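Group II chitinase (Ostrinia furnacalis, PDB 6JAV) probably hydrolyses internal links of chitin as an endochitinase, this piece of the longer protein being a glycosyl hydrolase family 18 catalytic domain. Local coordinates at residues L123-E128 with D150-L155. Numbering follows the deposited sequence.
Sequences LDLDWE and DLVHEL
The carboxylate of Asp124 is gripped at both oxygens, OD1 by the hydroxyl of Ser167 and OD2 by that of Tyr12, while its neighbours Leu123 and Leu125 turn to the other face of strand 122-126 and meet Leu155 and Val152 of helix 143-159. No hydrogen bond joins 123-128 to 150-155; the closest approaches are all between methyl groups. Leu155 is the hub. Its CD1 lies 3.9 Å from Leu123 CD2 and 4.0 Å from both Leu125 CD1 and Leu125 CD2, so one methyl is met by both strand leucines. The other branch, Leu155 CD2, stays 4.0 Å from Leu123 CD2. Leu123 and Leu155 cross at about a right angle, whereas Leu125 and Leu155 reach for each other tip to tip. With CG set opposite its carbonyl carbon (chi1 -62°) and CD1 nearly anti to CA (chi2 168°), Leu125 extends CD1 toward the helix, where it also comes within 3.7 Å of Val152 CG2, the shortest approach here. The axes of 123-126 and 150-155 run almost antiparallel, at 174°, and come within 11.4 Å, as expected for one beta-alpha-beta unit of the TIM barrel: strand 122-126, helix 143-159, then strand 165-170. Leu166 of that next strand touches Leu123, Val152 and Leu155, and Leu115 and Val108 of helix 101-118 touch Leu123 and Leu155 respectively, extending the apolar layer between barrel and helices. This run of residues thus has two chemistries. Asp124, Asp126 and Glu128 match the acidic DxDxE signature of family 18 chitinases, whereas Leu123, just before it, and Leu125, within it, are buried against the helix. With no polar bond between the segments, their fit probably rests on methyl packing and the exclusion of water, the acidic side chains being kept apart from the apolar face.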
loop_
_atom_site.group_PDB
_atom_site.type_symbol
_atom_site.label_atom_id
_atom_site.label_comp_id
_atom_site.label_asym_id
_atom_site.label_seq_id
_atom_site.Cartn_x
_atom_site.Cartn_y
_atom_site.Cartn_z
ATOM N N LEU A 123 9.888 -8.922 8.518
ATOM C CA LEU A 123 9.701 -7.508 8.789
ATOM C C LEU A 123 9.507 -6.796 7.456
ATOM O O LEU A 123 10.217 -7.087 6.489
ATOM C CB LEU A 123 10.971 -6.951 9.454
ATOM C CG LEU A 123 10.928 -5.469 9.837
ATOM C CD1 LEU A 123 9.883 -5.182 10.879
ATOM C CD2 LEU A 123 12.316 -5.045 10.372
ATOM N N ASP A 124 8.539 -5.887 7.400
ATOM C CA ASP A 124 8.329 -5.025 6.236
ATOM C C ASP A 124 8.596 -3.590 6.688
ATOM O O ASP A 124 8.035 -3.135 7.691
ATOM C CB ASP A 124 6.860 -5.170 5.800
ATOM C CG ASP A 124 6.526 -4.425 4.526
ATOM O OD1 ASP A 124 7.149 -4.666 3.458
ATOM O OD2 ASP A 124 5.592 -3.609 4.554
ATOM N N LEU A 125 9.466 -2.883 5.979
ATOM C CA LEU A 125 9.829 -1.512 6.332
ATOM C C LEU A 125 8.945 -0.548 5.553
ATOM O O LEU A 125 8.912 -0.600 4.317
ATOM C CB LEU A 125 11.293 -1.256 5.963
ATOM C CG LEU A 125 12.259 -2.146 6.726
ATOM C CD1 LEU A 125 13.650 -2.037 6.101
ATOM C CD2 LEU A 125 12.279 -1.704 8.177
ATOM N N ASP A 126 8.267 0.359 6.261
ATOM C CA ASP A 126 7.286 1.264 5.662
ATOM C C ASP A 126 7.549 2.708 6.079
ATOM O O ASP A 126 6.628 3.448 6.434
ATOM C CB ASP A 126 5.846 0.889 6.047
ATOM C CG ASP A 126 5.414 -0.450 5.485
ATOM O OD1 ASP A 126 6.095 -1.452 5.772
ATOM O OD2 ASP A 126 4.386 -0.529 4.781
ATOM N N TRP A 127 8.815 3.137 6.041
ATOM C CA TRP A 127 9.146 4.532 6.335
ATOM C C TRP A 127 8.772 5.367 5.109
ATOM O O TRP A 127 9.266 5.114 3.999
ATOM C CB TRP A 127 10.647 4.633 6.608
ATOM C CG TRP A 127 11.150 6.050 6.854
ATOM C CD1 TRP A 127 10.420 7.170 7.138
ATOM C CD2 TRP A 127 12.522 6.442 6.871
ATOM N NE1 TRP A 127 11.277 8.271 7.310
ATOM C CE2 TRP A 127 12.566 7.836 7.133
ATOM C CE3 TRP A 127 13.718 5.751 6.663
ATOM C CZ2 TRP A 127 13.776 8.543 7.203
ATOM C CZ3 TRP A 127 14.915 6.446 6.755
ATOM C CH2 TRP A 127 14.933 7.830 7.010
ATOM N N GLU A 128 7.908 6.373 5.295
ATOM C CA GLU A 128 7.416 7.209 4.184
ATOM C C GLU A 128 7.920 8.645 4.375
ATOM O O GLU A 128 7.210 9.482 4.928
ATOM C CB GLU A 128 5.867 7.132 4.113
ATOM C CG GLU A 128 5.404 5.672 3.912
ATOM C CD GLU A 128 3.918 5.489 3.653
ATOM O OE1 GLU A 128 3.193 6.469 3.484
ATOM O OE2 GLU A 128 3.491 4.310 3.581
ATOM N N ASP A 150 22.035 0.995 4.903
ATOM C CA ASP A 150 22.782 0.268 5.924
ATOM C C ASP A 150 21.847 -0.418 6.911
ATOM O O ASP A 150 22.130 -1.541 7.352
ATOM C CB ASP A 150 23.757 1.193 6.658
ATOM C CG ASP A 150 24.957 1.576 5.787
ATOM O OD1 ASP A 150 25.277 0.837 4.825
ATOM O OD2 ASP A 150 25.576 2.624 6.066
ATOM N N LEU A 151 20.722 0.234 7.256
ATOM C CA LEU A 151 19.714 -0.437 8.086
ATOM C C LEU A 151 19.212 -1.717 7.410
ATOM O O LEU A 151 19.105 -2.780 8.042
ATOM C CB LEU A 151 18.544 0.506 8.387
ATOM C CG LEU A 151 17.471 -0.139 9.303
ATOM C CD1 LEU A 151 17.969 -0.201 10.736
ATOM C CD2 LEU A 151 16.170 0.629 9.220
ATOM N N VAL A 152 18.918 -1.634 6.113
ATOM C CA VAL A 152 18.473 -2.811 5.370
ATOM C C VAL A 152 19.540 -3.901 5.379
ATOM O O VAL A 152 19.228 -5.080 5.601
ATOM C CB VAL A 152 18.058 -2.407 3.950
ATOM C CG1 VAL A 152 17.825 -3.635 3.082
ATOM C CG2 VAL A 152 16.742 -1.640 4.018
ATOM N N HIS A 153 20.814 -3.524 5.178
ATOM C CA HIS A 153 21.865 -4.527 5.235
ATOM C C HIS A 153 21.939 -5.174 6.618
ATOM O O HIS A 153 22.028 -6.404 6.739
ATOM C CB HIS A 153 23.216 -3.927 4.886
ATOM C CG HIS A 153 24.307 -4.881 5.243
ATOM N ND1 HIS A 153 25.183 -4.657 6.282
ATOM C CD2 HIS A 153 24.543 -6.145 4.812
ATOM C CE1 HIS A 153 25.960 -5.720 6.429
ATOM N NE2 HIS A 153 25.601 -6.629 5.537
ATOM N N GLU A 154 21.892 -4.355 7.671
ATOM C CA GLU A 154 22.075 -4.890 9.018
ATOM C C GLU A 154 20.903 -5.770 9.427
ATOM O O GLU A 154 21.089 -6.796 10.103
ATOM C CB GLU A 154 22.313 -3.738 9.993
ATOM C CG GLU A 154 23.671 -3.070 9.683
ATOM C CD GLU A 154 23.780 -1.603 10.028
ATOM O OE1 GLU A 154 22.974 -1.106 10.848
ATOM O OE2 GLU A 154 24.700 -0.947 9.475
ATOM N N LEU A 155 19.690 -5.403 9.000
ATOM C CA LEU A 155 18.545 -6.288 9.233
ATOM C C LEU A 155 18.680 -7.583 8.444
ATOM O O LEU A 155 18.423 -8.670 8.973
ATOM C CB LEU A 155 17.252 -5.575 8.835
ATOM C CG LEU A 155 16.766 -4.510 9.813
ATOM C CD1 LEU A 155 15.701 -3.622 9.161
ATOM C CD2 LEU A 155 16.209 -5.160 11.095
#